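Local coordinates for thioredoxin family protein (Pseudomonas aeruginosa, PDB 1Z6N), which is of unknown function but belongs to the thioredoxin family, has been seen with magnesium, and may take part in thiol-disulfide chemistry as its relatives do, at residues 68-79 with 145-155; 1-10 with 95-104. All coordinates share one frame; numbering follows the deposited sequence.

Contact 1: residues 68-79 with 145-155; sequences DCQINLAALDFA and YKAGDYLEHAI
Tyr145 reaches helix 68-79 with its hydroxyl between two polar side chains. It donates to Asp68, OH to OD1 at 2.6 Å, on the anti lone pair of the carboxylate, which lies nearly coplanar with the ring (17°). In turn the same OH accepts from Asn72 ND2 at 2.9 Å, a bent bond tilted out of the amide plane. The phenol is thus gripped as donor and acceptor at once, which fixes the hydroxyl's rotation. Ile71 covers one face of this ring: CD1 sits 4.2 Å from the ring centroid in a CH-pi contact, while CG2 touches Tyr145 CE1 and Leu151 CD2. The other end of the amide, Asn72 OD1, takes a water that also donates weakly to Tyr150 O. Further along, small residues let the backbones close in: Ala75 CB lies 3.6 Å from Leu151 CD1 and 4.1 Å from Ala154 CB. Ile155 lies against Ala75 and Ala79, CD1 3.5 Å from Ala75 O and CG2 4.0 Å from Ala79 CB. Gly148, with positive phi, ends helix 139-146 in a Schellman motif. The axes of segments 68-79 and 151-155 come within 8.2 Å and cross at -61°. The contact thus packs the helix after strand 56-61, whose start fits a thioredoxin-type CxxC pattern, onto the C-terminal helices. Phe32 and Leu36 of helix 23-39 cover Ile71 and Leu151, and Arg130 bridges the same Asp68 OD1.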
loop_
_atom_site.group_PDB
_atom_site.type_symbol
_atom_site.label_atom_id
_atom_site.label_comp_id
_atom_site.label_asym_id
_atom_site.label_seq_id
_atom_site.Cartn_x
_atom_site.Cartn_y
_atom_site.Cartn_z
ATOM N N ASP A 68 -4.044 1.347 9.880
ATOM C CA ASP A 68 -4.273 0.781 8.552
ATOM C C ASP A 68 -3.053 1.012 7.654
ATOM O O ASP A 68 -2.738 0.175 6.814
ATOM C CB ASP A 68 -5.525 1.370 7.906
ATOM C CG ASP A 68 -6.758 1.092 8.713
ATOM O OD1 ASP A 68 -7.084 -0.102 8.861
ATOM O OD2 ASP A 68 -7.378 2.049 9.225
ATOM N N CYS A 69 -2.377 2.150 7.818
ATOM C CA CYS A 69 -1.116 2.389 7.101
ATOM C C CYS A 69 -0.002 1.486 7.610
ATOM O O CYS A 69 0.752 0.921 6.815
ATOM C CB CYS A 69 -0.679 3.845 7.224
ATOM S SG CYS A 69 -1.796 4.974 6.351
ATOM N N GLN A 70 0.121 1.351 8.928
ATOM C CA GLN A 70 1.165 0.478 9.479
ATOM C C GLN A 70 1.058 -0.943 8.922
ATOM O O GLN A 70 2.055 -1.547 8.514
ATOM C CB GLN A 70 1.105 0.447 11.008
ATOM C CG GLN A 70 1.340 1.803 11.654
ATOM C CD GLN A 70 0.824 1.858 13.070
ATOM O OE1 GLN A 70 0.349 0.845 13.617
ATOM N NE2 GLN A 70 0.907 3.035 13.683
ATOM N N ILE A 71 -0.166 -1.460 8.906
ATOM C CA ILE A 71 -0.454 -2.822 8.440
ATOM C C ILE A 71 -0.212 -2.948 6.950
ATOM O O ILE A 71 0.620 -3.729 6.510
ATOM C CB ILE A 71 -1.898 -3.211 8.772
ATOM C CG1 ILE A 71 -2.073 -3.301 10.298
ATOM C CG2 ILE A 71 -2.274 -4.546 8.113
ATOM C CD1 ILE A 71 -3.527 -3.257 10.778
ATOM N N ASN A 72 -0.964 -2.193 6.144
ATOM C CA ASN A 72 -0.940 -2.488 4.725
ATOM C C ASN A 72 0.315 -2.012 4.033
ATOM O O ASN A 72 0.739 -2.609 3.049
ATOM C CB ASN A 72 -2.192 -1.954 4.049
ATOM C CG ASN A 72 -3.440 -2.581 4.610
ATOM O OD1 ASN A 72 -3.642 -3.790 4.498
ATOM N ND2 ASN A 72 -4.268 -1.763 5.259
ATOM N N LEU A 73 0.921 -0.941 4.543
ATOM C CA LEU A 73 2.156 -0.484 3.931
ATOM C C LEU A 73 3.345 -1.366 4.317
ATOM O O LEU A 73 4.245 -1.543 3.498
ATOM C CB LEU A 73 2.413 0.997 4.209
ATOM C CG LEU A 73 1.301 1.909 3.675
ATOM C CD1 LEU A 73 1.661 3.383 3.956
ATOM C CD2 LEU A 73 1.052 1.683 2.183
ATOM N N ALA A 74 3.324 -1.955 5.518
ATOM C CA ALA A 74 4.342 -2.978 5.826
ATOM C C ALA A 74 4.268 -4.115 4.792
ATOM O O ALA A 74 5.294 -4.617 4.319
ATOM C CB ALA A 74 4.177 -3.517 7.245
ATOM N N ALA A 75 3.046 -4.509 4.440
ATOM C CA ALA A 75 2.856 -5.603 3.464
ATOM C C ALA A 75 3.323 -5.195 2.069
ATOM O O ALA A 75 4.029 -5.959 1.394
ATOM C CB ALA A 75 1.395 -6.063 3.443
ATOM N N LEU A 76 2.925 -4.003 1.629
ATOM C CA LEU A 76 3.289 -3.539 0.293
ATOM C C LEU A 76 4.796 -3.270 0.181
ATOM O O LEU A 76 5.392 -3.521 -0.863
ATOM C CB LEU A 76 2.440 -2.335 -0.143
ATOM C CG LEU A 76 0.944 -2.653 -0.328
ATOM C CD1 LEU A 76 0.191 -1.389 -0.706
ATOM C CD2 LEU A 76 0.716 -3.756 -1.383
ATOM N N ASP A 77 5.409 -2.803 1.259
ATOM C CA ASP A 77 6.863 -2.672 1.277
ATOM C C ASP A 77 7.562 -4.026 1.162
ATOM O O ASP A 77 8.574 -4.167 0.455
ATOM C CB ASP A 77 7.325 -1.946 2.532
ATOM C CG ASP A 77 8.838 -1.947 2.664
ATOM O OD1 ASP A 77 9.491 -1.221 1.877
ATOM O OD2 ASP A 77 9.357 -2.683 3.535
ATOM N N PHE A 78 7.018 -5.033 1.838
ATOM C CA PHE A 78 7.563 -6.387 1.714
ATOM C C PHE A 78 7.528 -6.829 0.248
ATOM O O PHE A 78 8.517 -7.348 -0.272
ATOM C CB PHE A 78 6.808 -7.335 2.633
ATOM C CG PHE A 78 7.329 -8.746 2.627
ATOM C CD1 PHE A 78 8.641 -9.035 3.007
ATOM C CD2 PHE A 78 6.488 -9.795 2.288
ATOM C CE1 PHE A 78 9.107 -10.364 3.007
ATOM C CE2 PHE A 78 6.950 -11.121 2.297
ATOM C CZ PHE A 78 8.256 -11.390 2.657
ATOM N N ALA A 79 6.416 -6.553 -0.434
ATOM C CA ALA A 79 6.287 -6.890 -1.858
ATOM C C ALA A 79 7.319 -6.167 -2.718
ATOM O O ALA A 79 7.915 -6.763 -3.608
ATOM C CB ALA A 79 4.868 -6.624 -2.367
ATOM N N TYR A 145 -7.693 -8.786 11.183
ATOM C CA TYR A 145 -6.998 -7.790 10.378
ATOM C C TYR A 145 -6.024 -6.915 11.195
ATOM O O TYR A 145 -4.857 -6.772 10.813
ATOM C CB TYR A 145 -8.013 -6.933 9.626
ATOM C CG TYR A 145 -7.453 -5.637 9.107
ATOM C CD1 TYR A 145 -6.579 -5.621 8.021
ATOM C CD2 TYR A 145 -7.801 -4.430 9.703
ATOM C CE1 TYR A 145 -6.062 -4.419 7.538
ATOM C CE2 TYR A 145 -7.289 -3.222 9.227
ATOM C CZ TYR A 145 -6.420 -3.233 8.147
ATOM O OH TYR A 145 -5.915 -2.043 7.659
ATOM N N LYS A 146 -6.505 -6.342 12.306
ATOM C CA LYS A 146 -5.681 -5.452 13.157
ATOM C C LYS A 146 -4.523 -6.230 13.779
ATOM O O LYS A 146 -3.497 -5.653 14.167
ATOM C CB LYS A 146 -6.517 -4.790 14.256
ATOM C CG LYS A 146 -7.437 -3.664 13.798
ATOM C CD LYS A 146 -8.347 -3.201 14.942
ATOM C CE LYS A 146 -9.442 -2.253 14.467
ATOM N NZ LYS A 146 -10.442 -2.046 15.559
ATOM N N ALA A 147 -4.697 -7.545 13.864
ATOM C CA ALA A 147 -3.654 -8.461 14.297
ATOM C C ALA A 147 -2.706 -8.917 13.178
ATOM O O ALA A 147 -1.780 -9.689 13.426
ATOM C CB ALA A 147 -4.273 -9.669 15.003
ATOM N N GLY A 148 -2.940 -8.475 11.941
ATOM C CA GLY A 148 -2.062 -8.857 10.833
ATOM C C GLY A 148 -2.405 -10.110 10.030
ATOM O O GLY A 148 -1.600 -10.583 9.221
ATOM N N ASP A 149 -3.608 -10.638 10.199
ATOM C CA ASP A 149 -3.939 -11.885 9.516
ATOM C C ASP A 149 -4.254 -11.729 8.017
ATOM O O ASP A 149 -4.425 -12.726 7.315
ATOM C CB ASP A 149 -5.057 -12.634 10.255
ATOM C CG ASP A 149 -4.638 -13.097 11.651
ATOM O OD1 ASP A 149 -3.426 -13.135 11.948
ATOM O OD2 ASP A 149 -5.534 -13.434 12.451
ATOM N N TYR A 150 -4.307 -10.486 7.533
ATOM C CA TYR A 150 -4.627 -10.212 6.127
ATOM C C TYR A 150 -3.525 -9.420 5.409
ATOM O O TYR A 150 -3.797 -8.732 4.420
ATOM C CB TYR A 150 -5.951 -9.453 6.015
ATOM C CG TYR A 150 -7.180 -10.239 6.395
ATOM C CD1 TYR A 150 -7.608 -10.304 7.717
ATOM C CD2 TYR A 150 -7.942 -10.883 5.419
ATOM C CE1 TYR A 150 -8.745 -10.995 8.073
ATOM C CE2 TYR A 150 -9.094 -11.592 5.762
ATOM C CZ TYR A 150 -9.486 -11.651 7.092
ATOM O OH TYR A 150 -10.622 -12.347 7.431
ATOM N N LEU A 151 -2.283 -9.529 5.888
ATOM C CA LEU A 151 -1.166 -8.854 5.222
ATOM C C LEU A 151 -0.978 -9.308 3.785
ATOM O O LEU A 151 -0.794 -8.479 2.894
ATOM C CB LEU A 151 0.146 -9.039 5.987
ATOM C CG LEU A 151 0.365 -8.190 7.231
ATOM C CD1 LEU A 151 0.784 -6.786 6.924
ATOM C CD2 LEU A 151 -0.839 -8.163 8.101
ATOM N N GLU A 152 -1.034 -10.618 3.549
ATOM C CA GLU A 152 -0.860 -11.131 2.197
ATOM C C GLU A 152 -1.940 -10.575 1.246
ATOM O O GLU A 152 -1.682 -10.368 0.054
ATOM C CB GLU A 152 -0.903 -12.654 2.190
ATOM C CG GLU A 152 -2.260 -13.218 2.544
ATOM C CD GLU A 152 -2.235 -14.713 2.763
ATOM O OE1 GLU A 152 -1.325 -15.203 3.471
ATOM O OE2 GLU A 152 -3.138 -15.394 2.234
ATOM N N HIS A 153 -3.133 -10.329 1.790
ATOM C CA HIS A 153 -4.270 -9.853 0.985
ATOM C C HIS A 153 -4.062 -8.447 0.427
ATOM O O HIS A 153 -4.575 -8.133 -0.666
ATOM C CB HIS A 153 -5.575 -9.892 1.791
ATOM C CG HIS A 153 -5.918 -11.244 2.329
ATOM N ND1 HIS A 153 -5.205 -11.840 3.348
ATOM C CD2 HIS A 153 -6.908 -12.110 2.006
ATOM C CE1 HIS A 153 -5.735 -13.018 3.622
ATOM N NE2 HIS A 153 -6.773 -13.206 2.825
ATOM N N ALA A 154 -3.328 -7.602 1.157
ATOM C CA ALA A 154 -3.021 -6.269 0.646
ATOM C C ALA A 154 -2.180 -6.415 -0.624
ATOM O O ALA A 154 -2.421 -5.726 -1.625
ATOM C CB ALA A 154 -2.271 -5.442 1.709
ATOM N N ILE A 155 -1.217 -7.334 -0.585
ATOM C CA ILE A 155 -0.368 -7.620 -1.737
ATOM C C ILE A 155 -1.193 -8.183 -2.889
ATOM O O ILE A 155 -1.058 -7.732 -4.034
ATOM C CB ILE A 155 0.780 -8.589 -1.377
ATOM C CG1 ILE A 155 1.685 -7.971 -0.288
ATOM C CG2 ILE A 155 1.593 -8.942 -2.618
ATOM C CD1 ILE A 155 2.697 -8.966 0.315
HETATM O O HOH W 1 -3.814 -6.298 5.771
#

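Contact 2: residues 1-10 with 95-104; sequences MASYAELFDI and RAEDDLRQRL
Arg103 lays its guanidinium flat on the Tyr4 ring, the planes 20° apart and CZ 3.8 Å from the ring centroid, a stacked cation-pi pair. An extended chain from CG to NE carries the group to the ring. Met1 SD covers the opposite guanidinium face, 4.0 Å from CZ, its chain bent at chi3 (72°). Two hydrogen bonds tie the N-terminal residues down. Ala2 N gives a fairly straight bond of 3.1 Å to Asp99 OD2, met from above the carboxylate plane, and Arg103 NH1 reaches Ala2 O in the guanidinium plane at 2.9 Å, though weakly. A water accepts from both Arg103 NH2 and Tyr4 N. Apolar contacts fill the inner side: Leu100 CD2 meets the Tyr4 edge at CE1 (3.7 Å) and Leu7 CD1 at 3.9 Å, while Tyr4 and Leu7 continue inward onto Leu59 of the sheet. Farther out, Ile10 CD1 rests over the face of the Arg95 guanidinium, 3.4 Å from NE. Ser3 and Glu6 form a capping box that starts helix 4-10. Asp99 and Arg103 therefore hold the backbone of Ala2 through its N-H and its carbonyl, and the arginine, lying between an aromatic face and a sulfur, probably has its charge stabilised by the ring.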
loop_
_atom_site.group_PDB
_atom_site.type_symbol
_atom_site.label_atom_id
_atom_site.label_comp_id
_atom_site.label_asym_id
_atom_site.label_seq_id
_atom_site.Cartn_x
_atom_site.Cartn_y
_atom_site.Cartn_z
ATOM N N MET A 1 -2.883 21.620 -10.559
ATOM C CA MET A 1 -3.024 20.153 -10.258
ATOM C C MET A 1 -1.680 19.473 -10.525
ATOM O O MET A 1 -1.244 19.414 -11.679
ATOM C CB MET A 1 -4.135 19.560 -11.157
ATOM C CG MET A 1 -4.470 18.076 -10.955
ATOM S SD MET A 1 -5.683 17.406 -12.145
ATOM C CE MET A 1 -4.706 17.349 -13.622
ATOM N N ALA A 2 -1.010 18.983 -9.475
ATOM C CA ALA A 2 0.285 18.309 -9.677
ATOM C C ALA A 2 0.074 17.012 -10.456
ATOM O O ALA A 2 -0.935 16.337 -10.248
ATOM C CB ALA A 2 0.976 18.023 -8.342
ATOM N N SER A 3 1.004 16.670 -11.352
ATOM C CA SER A 3 0.909 15.388 -12.062
ATOM C C SER A 3 1.209 14.249 -11.081
ATOM O O SER A 3 1.824 14.460 -10.028
ATOM C CB SER A 3 1.886 15.324 -13.237
ATOM O OG SER A 3 3.227 15.307 -12.738
ATOM N N TYR A 4 0.806 13.030 -11.429
ATOM C CA TYR A 4 1.189 11.883 -10.612
ATOM C C TYR A 4 2.714 11.739 -10.538
ATOM O O TYR A 4 3.262 11.341 -9.499
ATOM C CB TYR A 4 0.583 10.588 -11.149
ATOM C CG TYR A 4 -0.917 10.514 -10.986
ATOM C CD1 TYR A 4 -1.514 10.741 -9.758
ATOM C CD2 TYR A 4 -1.734 10.198 -12.063
ATOM C CE1 TYR A 4 -2.897 10.666 -9.592
ATOM C CE2 TYR A 4 -3.124 10.114 -11.916
ATOM C CZ TYR A 4 -3.697 10.347 -10.676
ATOM O OH TYR A 4 -5.059 10.284 -10.504
ATOM N N ALA A 5 3.403 12.056 -11.633
ATOM C CA ALA A 5 4.877 11.997 -11.638
ATOM C C ALA A 5 5.459 12.975 -10.627
ATOM O O ALA A 5 6.363 12.620 -9.879
ATOM C CB ALA A 5 5.424 12.260 -13.042
ATOM N N GLU A 6 4.906 14.186 -10.586
ATOM C CA GLU A 6 5.356 15.209 -9.637
ATOM C C GLU A 6 5.104 14.790 -8.186
ATOM O O GLU A 6 5.969 14.956 -7.311
ATOM C CB GLU A 6 4.690 16.561 -9.938
ATOM C CG GLU A 6 5.240 17.189 -11.211
ATOM C CD GLU A 6 4.510 18.437 -11.655
ATOM O OE1 GLU A 6 3.305 18.606 -11.357
ATOM O OE2 GLU A 6 5.156 19.262 -12.345
ATOM N N LEU A 7 3.923 14.231 -7.927
ATOM C CA LEU A 7 3.599 13.757 -6.584
ATOM C C LEU A 7 4.450 12.565 -6.195
ATOM O O LEU A 7 4.976 12.500 -5.079
ATOM C CB LEU A 7 2.124 13.352 -6.496
ATOM C CG LEU A 7 1.152 14.530 -6.655
ATOM C CD1 LEU A 7 -0.278 14.029 -6.797
ATOM C CD2 LEU A 7 1.273 15.480 -5.440
ATOM N N PHE A 8 4.610 11.614 -7.112
ATOM C CA PHE A 8 5.490 10.469 -6.820
ATOM C C PHE A 8 6.926 10.900 -6.482
ATOM O O PHE A 8 7.568 10.378 -5.545
ATOM C CB PHE A 8 5.477 9.471 -7.991
ATOM C CG PHE A 8 6.109 8.149 -7.658
ATOM C CD1 PHE A 8 5.355 7.128 -7.082
ATOM C CD2 PHE A 8 7.460 7.926 -7.907
ATOM C CE1 PHE A 8 5.931 5.909 -6.744
ATOM C CE2 PHE A 8 8.035 6.696 -7.582
ATOM C CZ PHE A 8 7.267 5.695 -6.993
ATOM N N ASP A 9 7.402 11.894 -7.223
ATOM C CA ASP A 9 8.767 12.397 -7.049
ATOM C C ASP A 9 8.987 13.004 -5.653
ATOM O O ASP A 9 10.103 12.926 -5.116
ATOM C CB ASP A 9 9.075 13.412 -8.136
ATOM C CG ASP A 9 10.490 13.889 -8.081
ATOM O OD1 ASP A 9 11.400 13.068 -8.356
ATOM O OD2 ASP A 9 10.695 15.084 -7.753
ATOM N N ILE A 10 7.954 13.608 -5.056
ATOM C CA ILE A 10 8.123 14.205 -3.722
ATOM C C ILE A 10 7.698 13.275 -2.574
ATOM O O ILE A 10 7.932 13.569 -1.398
ATOM C CB ILE A 10 7.436 15.593 -3.567
ATOM C CG1 ILE A 10 5.910 15.483 -3.738
ATOM C CG2 ILE A 10 8.081 16.620 -4.516
ATOM C CD1 ILE A 10 5.158 16.618 -3.068
ATOM N N ARG A 95 -1.858 16.212 1.758
ATOM C CA ARG A 95 -1.578 16.471 0.359
ATOM C C ARG A 95 -2.598 15.763 -0.546
ATOM O O ARG A 95 -3.008 16.320 -1.592
ATOM C CB ARG A 95 -0.166 16.065 -0.016
ATOM C CG ARG A 95 0.157 16.551 -1.444
ATOM C CD ARG A 95 1.616 16.426 -1.777
ATOM N NE ARG A 95 2.482 17.366 -1.074
ATOM C CZ ARG A 95 2.732 18.629 -1.441
ATOM N NH1 ARG A 95 2.127 19.155 -2.497
ATOM N NH2 ARG A 95 3.633 19.337 -0.752
ATOM N N ALA A 96 -2.987 14.539 -0.185
ATOM C CA ALA A 96 -4.018 13.853 -0.960
ATOM C C ALA A 96 -5.340 14.630 -0.875
ATOM O O ALA A 96 -6.085 14.722 -1.866
ATOM C CB ALA A 96 -4.204 12.452 -0.460
ATOM N N GLU A 97 -5.639 15.209 0.292
ATOM C CA GLU A 97 -6.867 16.018 0.407
ATOM C C GLU A 97 -6.803 17.224 -0.516
ATOM O O GLU A 97 -7.797 17.571 -1.177
ATOM C CB GLU A 97 -7.090 16.475 1.850
ATOM C CG GLU A 97 -7.470 15.331 2.762
ATOM C CD GLU A 97 -7.434 15.687 4.242
ATOM O OE1 GLU A 97 -6.761 16.670 4.620
ATOM O OE2 GLU A 97 -8.080 14.967 5.026
ATOM N N ASP A 98 -5.633 17.858 -0.564
ATOM C CA ASP A 98 -5.484 19.071 -1.361
ATOM C C ASP A 98 -5.435 18.795 -2.854
ATOM O O ASP A 98 -5.998 19.584 -3.632
ATOM C CB ASP A 98 -4.236 19.843 -0.923
ATOM C CG ASP A 98 -4.058 21.140 -1.691
ATOM O OD1 ASP A 98 -4.881 22.043 -1.487
ATOM O OD2 ASP A 98 -3.084 21.228 -2.466
ATOM N N ASP A 99 -4.802 17.695 -3.267
ATOM C CA ASP A 99 -4.506 17.518 -4.692
ATOM C C ASP A 99 -5.006 16.240 -5.343
ATOM O O ASP A 99 -4.848 16.089 -6.562
ATOM C CB ASP A 99 -3.020 17.668 -4.967
ATOM C CG ASP A 99 -2.735 18.608 -6.123
ATOM O OD1 ASP A 99 -3.681 19.175 -6.745
ATOM O OD2 ASP A 99 -1.536 18.799 -6.376
ATOM N N LEU A 100 -5.604 15.334 -4.571
ATOM C CA LEU A 100 -6.115 14.092 -5.153
ATOM C C LEU A 100 -7.620 13.908 -5.003
ATOM O O LEU A 100 -8.236 13.204 -5.806
ATOM C CB LEU A 100 -5.409 12.871 -4.550
ATOM C CG LEU A 100 -3.946 12.686 -4.940
ATOM C CD1 LEU A 100 -3.347 11.526 -4.167
ATOM C CD2 LEU A 100 -3.824 12.481 -6.471
ATOM N N ARG A 101 -8.212 14.501 -3.968
ATOM C CA ARG A 101 -9.601 14.163 -3.630
ATOM C C ARG A 101 -10.561 14.411 -4.795
ATOM O O ARG A 101 -11.322 13.522 -5.182
ATOM C CB ARG A 101 -10.043 14.884 -2.350
ATOM C CG ARG A 101 -11.231 14.210 -1.661
ATOM C CD ARG A 101 -11.891 15.153 -0.671
ATOM N NE ARG A 101 -12.551 16.246 -1.370
ATOM C CZ ARG A 101 -12.988 17.362 -0.802
ATOM N NH1 ARG A 101 -12.805 17.566 0.504
ATOM N NH2 ARG A 101 -13.597 18.283 -1.553
ATOM N N GLN A 102 -10.499 15.599 -5.373
ATOM C CA GLN A 102 -11.436 15.951 -6.448
ATOM C C GLN A 102 -11.099 15.209 -7.735
ATOM O O GLN A 102 -11.987 14.749 -8.450
ATOM C CB GLN A 102 -11.487 17.459 -6.652
ATOM C CG GLN A 102 -12.165 18.215 -5.497
ATOM C CD GLN A 102 -13.690 18.242 -5.600
ATOM O OE1 GLN A 102 -14.300 19.311 -5.621
ATOM N NE2 GLN A 102 -14.310 17.063 -5.648
ATOM N N ARG A 103 -9.808 15.082 -8.010
ATOM C CA ARG A 103 -9.316 14.340 -9.154
ATOM C C ARG A 103 -9.854 12.883 -9.184
ATOM O O ARG A 103 -10.204 12.338 -10.238
ATOM C CB ARG A 103 -7.795 14.349 -9.077
ATOM C CG ARG A 103 -7.152 13.730 -10.241
ATOM C CD ARG A 103 -5.656 13.704 -10.024
ATOM N NE ARG A 103 -5.054 13.440 -11.316
ATOM C CZ ARG A 103 -3.842 13.835 -11.695
ATOM N NH1 ARG A 103 -3.054 14.532 -10.867
ATOM N NH2 ARG A 103 -3.427 13.517 -12.916
ATOM N N LEU A 104 -9.946 12.286 -8.005
ATOM C CA LEU A 104 -10.364 10.901 -7.846
ATOM C C LEU A 104 -11.837 10.773 -7.503
ATOM O O LEU A 104 -12.306 9.655 -7.278
ATOM C CB LEU A 104 -9.545 10.237 -6.722
ATOM C CG LEU A 104 -8.035 10.142 -6.977
ATOM C CD1 LEU A 104 -7.296 9.720 -5.704
ATOM C CD2 LEU A 104 -7.681 9.194 -8.144
HETATM O O HOH W 2 -0.777 13.149 -14.017
#

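In the fold
Along the chain the segments alternate: 1-10, 68-79, 95-104, 145-155, so the two contacts cross along the chain. Their centres are 23 Å apart, on opposite sides of the chain's centre, with nearest atoms about 10 Å apart. The four-stranded mixed sheet is the element between them. Contact 1 joins helix 67-82, which follows strand 56-61, to helices 139-146 and 151-164; contact 2 joins helix 4-10 to helix 93-99 and the residues after it, against strands 56-61, 86-91 and 113-117. They lie in the helical layers on the two sides of the sheet, consistent with an alpha-beta-alpha sandwich. Helix 67-82 also carries Cys69, which with Cys66 fits a thioredoxin-type CxxC pattern but faces away from contact 1.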